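PDB 4A35: mitochondrial enolase superfamily member 1 from Homo sapiens, which catalyses the magnesium-dependent dehydration of L-fuconate to 2-keto-3-deoxy-L-fuconate in the breakdown of L-fucose. Local coordinates for the interface of chains A and B. Sequence-based numbering; all coordinates share one arbitrary frame. Chains: chain A/B, Mitochondrial enolase superfamily member 1.

Contact 1 and contact 2 belong to one two-fold interface between chains A and B, with centres about 18 Å apart. No residue is common to both. Contact 1 lies where A:Leu286 and B:Leu286 meet, and brings helix 311-319 of chain A against the start of helix 285-295 of chain B. Contact 2 is more polar and sets loops and a 3-10 helix of chain A against loops of chain B close in sequence to metal- and substrate-binding residues. The symmetry repeats each contact with the chains exchanged, as expected of a dimer, although the coordinates alone do not establish one in solution.

Contact 1: the interface of chains A and B. Residues chain A 286, 316, 319-320; chain B 284, 286.
B:Leu286 faces A:Leu286 at the apolar centre, and the two side chains pass in opposite directions. Their methyls CD2 are 4.1 Å apart, a loose van der Waals contact between the same residue of both copies, as the two-fold symmetry allows. Leucine suits this place because its branched end offers two methyls for two different neighbours. In B:Leu286, CG lies beside the backbone N and anti to the carbonyl carbon (chi1 -56°), which sends the forked end away from helix 285-295 and towards chain A. There the second branch, CD1, rests on A:Gln319, 3.6 Å from its CB and equally near its amide oxygen OE1, and also meets CB of A:Gln316 at 3.8 Å. The backbone N of A:Ala320, just after helix 311-319, borders the same branch, and its small side chain adds little bulk there. A:Gln316 serves twice, with methylenes towards the leucine and its amide further out.

At the rim, the extended chain of A:Gln316 carries its amide past the leucine to the first turn of helix 285-295 of chain B. Its oxygen OE1 accepts a nearly straight hydrogen bond (168° at H) from the backbone N of B:Leu286 at 3.0 Å, with the donor tilted from the carbonyl plane. Amides at the start of a helix lack an acceptor from a preceding turn, so a side-chain carbonyl fits here, and the helix end would probably strengthen the bond. B:Asp284, just before the helix, lies obliquely across the A:Gln316 amide, the two planes 61° apart. Its carboxylate oxygen OD1 comes 3.3 Å from CD of A:Gln316 but pairs with water 1, which bridges the chains: the water oxygen is 2.7 Å from OD1 of B:Asp284 and 2.9 Å from OE1 of A:Gln319.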
# COMPACT_ATOMS: atom_id res chain seq x y z
N LEU A 286 -0.78 3.66 -15.54
CA LEU A 286 -1.31 4.20 -16.79
C LEU A 286 -0.94 5.68 -16.93
O LEU A 286 -0.65 6.13 -18.07
CB LEU A 286 -2.83 4.01 -16.90
CG LEU A 286 -3.36 2.52 -16.76
CD1 LEU A 286 -4.89 2.47 -17.00
CD2 LEU A 286 -2.66 1.58 -17.72
N GLN A 316 3.78 -4.10 -13.99
CA GLN A 316 2.83 -3.36 -14.86
C GLN A 316 3.48 -2.14 -15.46
O GLN A 316 3.20 -1.84 -16.62
CB GLN A 316 1.56 -2.98 -14.09
CG GLN A 316 0.76 -4.27 -13.68
CD GLN A 316 -0.31 -3.80 -12.72
OE1 GLN A 316 -1.41 -3.48 -13.16
NE2 GLN A 316 0.04 -3.65 -11.43
N GLN A 319 5.23 -3.68 -18.31
CA GLN A 319 4.21 -4.15 -19.28
C GLN A 319 3.62 -3.00 -20.12
O GLN A 319 3.51 -3.14 -21.34
CB GLN A 319 3.08 -4.88 -18.59
CG GLN A 319 3.49 -6.27 -18.16
CD GLN A 319 2.41 -6.94 -17.35
OE1 GLN A 319 1.84 -6.34 -16.44
NE2 GLN A 319 2.06 -8.16 -17.73
N ALA A 320 3.30 -1.86 -19.46
CA ALA A 320 2.71 -0.71 -20.09
C ALA A 320 3.76 0.20 -20.75
O ALA A 320 3.36 1.24 -21.28
CB ALA A 320 1.88 0.09 -19.08
N ASP B 284 -3.00 -5.73 -9.38
CA ASP B 284 -2.71 -6.00 -10.79
C ASP B 284 -3.88 -5.57 -11.67
O ASP B 284 -4.75 -6.37 -12.00
CB ASP B 284 -2.39 -7.48 -10.97
CG ASP B 284 -1.59 -7.77 -12.24
OD1 ASP B 284 -1.47 -6.83 -13.13
OD2 ASP B 284 -1.10 -8.89 -12.36
N LEU B 286 -3.59 -4.50 -14.91
CA LEU B 286 -3.43 -5.11 -16.23
C LEU B 286 -3.81 -6.59 -16.18
O LEU B 286 -4.41 -7.10 -17.16
CB LEU B 286 -2.00 -4.94 -16.78
CG LEU B 286 -1.47 -3.45 -16.87
CD1 LEU B 286 -0.06 -3.42 -17.53
CD2 LEU B 286 -2.42 -2.56 -17.64
O HOH W 1 -0.43 -7.79 -15.45

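Contact 2: the interface of chains A and B. Residues chain A 98, 103, 107, 154-155; chain B 29-30, 254, 307.
A:Arg103 reaches B:Met29, B:His30 and B:Gln254 through two torsions: chi1 of 73° sets CG between the backbone N and the carbonyl carbon, and the bend at chi3 (-46°) swings the guanidinium round. B:Met29, bent at chi2 and chi3, crosses it at about a right angle. Its CG lies over one guanidinium face, offset to the rim, while CB of A:Pro107 covers the opposite face. The flexible thioether can thus cross the charged plane and still put its methyl CE 3.4 Å from OH of A:Tyr155.

The edge of the guanidinium does the polar work. NH1 of A:Arg103 donates to two suitable acceptors, the amide oxygen OE1 of B:Gln254 at 2.9 Å and the imidazole NE2 of B:His30 at 3.3 Å, tilted from the ring plane. On its own side, NE of A:Arg103 donates to OG of A:Ser98 at 3.0 Å. That hydroxyl also accepts from NH2 of A:Arg154, so one small residue steadies two arginines.

A:Tyr155, whose long phenol can reach a backbone carbonyl, donates from OH to O of B:Gln254 at 2.7 Å, while CG of A:Arg154 covers its ring centre. Water 2 links this hydroxyl with NH2 of A:Arg103 and OE1 of B:Gln254. The glutamine's NE2 serves OE1 of B:Gln307, whose own NE2 lies 3.6 Å from CD of A:Pro107.

In the fold, A:Arg103 belongs to 3-10 helix 102-105, and A:Pro107 follows a cis peptide just beyond. B:Gln254 and B:Gln307 follow strands 247-251 and 301-304, close in sequence to the magnesium ligands B:Asp251 and B:Glu306, so the partner chain may help steady those active-site loops.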
# COMPACT_ATOMS: atom_id res chain seq x y z
N SER A 98 2.77 -12.97 3.25
CA SER A 98 1.44 -13.54 3.08
C SER A 98 1.00 -14.25 4.36
O SER A 98 0.37 -15.31 4.32
CB SER A 98 1.38 -14.48 1.87
OG SER A 98 0.04 -14.63 1.44
N ARG A 103 -1.28 -10.13 6.42
CA ARG A 103 -1.29 -9.64 5.03
C ARG A 103 -2.49 -8.67 4.78
O ARG A 103 -2.42 -7.80 3.91
CB ARG A 103 -1.33 -10.83 4.02
CG ARG A 103 -2.72 -11.52 3.97
CD ARG A 103 -2.72 -12.78 3.07
NE ARG A 103 -2.05 -12.54 1.78
CZ ARG A 103 -2.60 -11.91 0.74
NH1 ARG A 103 -3.84 -11.42 0.83
NH2 ARG A 103 -1.92 -11.76 -0.39
N PRO A 107 -1.94 -5.97 1.49
CA PRO A 107 -0.81 -6.91 1.47
C PRO A 107 0.37 -6.37 0.67
O PRO A 107 0.20 -5.74 -0.40
CB PRO A 107 -1.38 -8.16 0.75
CG PRO A 107 -2.68 -7.75 0.15
CD PRO A 107 -2.94 -6.31 0.46
N ARG A 154 5.29 -15.29 -7.20
CA ARG A 154 3.84 -15.09 -7.27
C ARG A 154 3.50 -13.74 -7.94
O ARG A 154 4.12 -12.73 -7.64
CB ARG A 154 3.14 -15.24 -5.89
CG ARG A 154 1.62 -15.12 -6.02
CD ARG A 154 0.84 -15.70 -4.78
NE ARG A 154 1.09 -14.90 -3.58
CZ ARG A 154 0.54 -15.12 -2.38
NH1 ARG A 154 -0.24 -16.19 -2.19
NH2 ARG A 154 0.83 -14.32 -1.35
N TYR A 155 2.50 -13.75 -8.82
CA TYR A 155 1.96 -12.58 -9.55
C TYR A 155 2.91 -12.04 -10.64
O TYR A 155 2.56 -11.03 -11.25
CB TYR A 155 1.55 -11.44 -8.63
CG TYR A 155 0.62 -11.85 -7.50
CD1 TYR A 155 -0.49 -12.68 -7.75
CD2 TYR A 155 0.87 -11.45 -6.19
CE1 TYR A 155 -1.36 -13.04 -6.70
CE2 TYR A 155 -0.00 -11.79 -5.15
CZ TYR A 155 -1.13 -12.57 -5.41
OH TYR A 155 -1.99 -12.92 -4.38
N MET B 29 -7.10 -17.78 0.81
CA MET B 29 -5.94 -16.97 1.15
C MET B 29 -5.81 -16.75 2.68
O MET B 29 -4.70 -16.91 3.24
CB MET B 29 -6.02 -15.62 0.40
CG MET B 29 -4.75 -14.78 0.53
SD MET B 29 -3.28 -15.49 -0.30
CE MET B 29 -3.52 -14.80 -1.99
N HIS B 30 -6.89 -16.32 3.32
CA HIS B 30 -6.99 -16.07 4.78
C HIS B 30 -7.72 -17.29 5.41
O HIS B 30 -8.94 -17.38 5.37
CB HIS B 30 -7.73 -14.74 5.02
CG HIS B 30 -7.31 -13.67 4.05
ND1 HIS B 30 -8.04 -13.43 2.89
CD2 HIS B 30 -6.21 -12.89 4.05
CE1 HIS B 30 -7.40 -12.45 2.26
NE2 HIS B 30 -6.29 -12.09 2.90
N GLN B 254 -7.59 -13.44 -4.45
CA GLN B 254 -6.25 -13.12 -5.00
C GLN B 254 -5.34 -14.32 -5.18
O GLN B 254 -4.14 -14.13 -5.37
CB GLN B 254 -5.51 -12.08 -4.06
CG GLN B 254 -6.42 -10.93 -3.60
CD GLN B 254 -5.89 -10.21 -2.37
OE1 GLN B 254 -4.88 -10.59 -1.76
NE2 GLN B 254 -6.61 -9.17 -1.92
N GLN B 307 -9.72 -5.03 -1.48
CA GLN B 307 -8.41 -4.70 -0.92
C GLN B 307 -7.71 -3.66 -1.80
O GLN B 307 -6.52 -3.39 -1.60
CB GLN B 307 -7.53 -5.97 -0.77
CG GLN B 307 -8.03 -6.87 0.39
CD GLN B 307 -6.91 -7.57 1.14
OE1 GLN B 307 -6.80 -8.81 1.15
NE2 GLN B 307 -6.14 -6.82 1.92
O HOH W 2 -2.45 -10.60 -3.02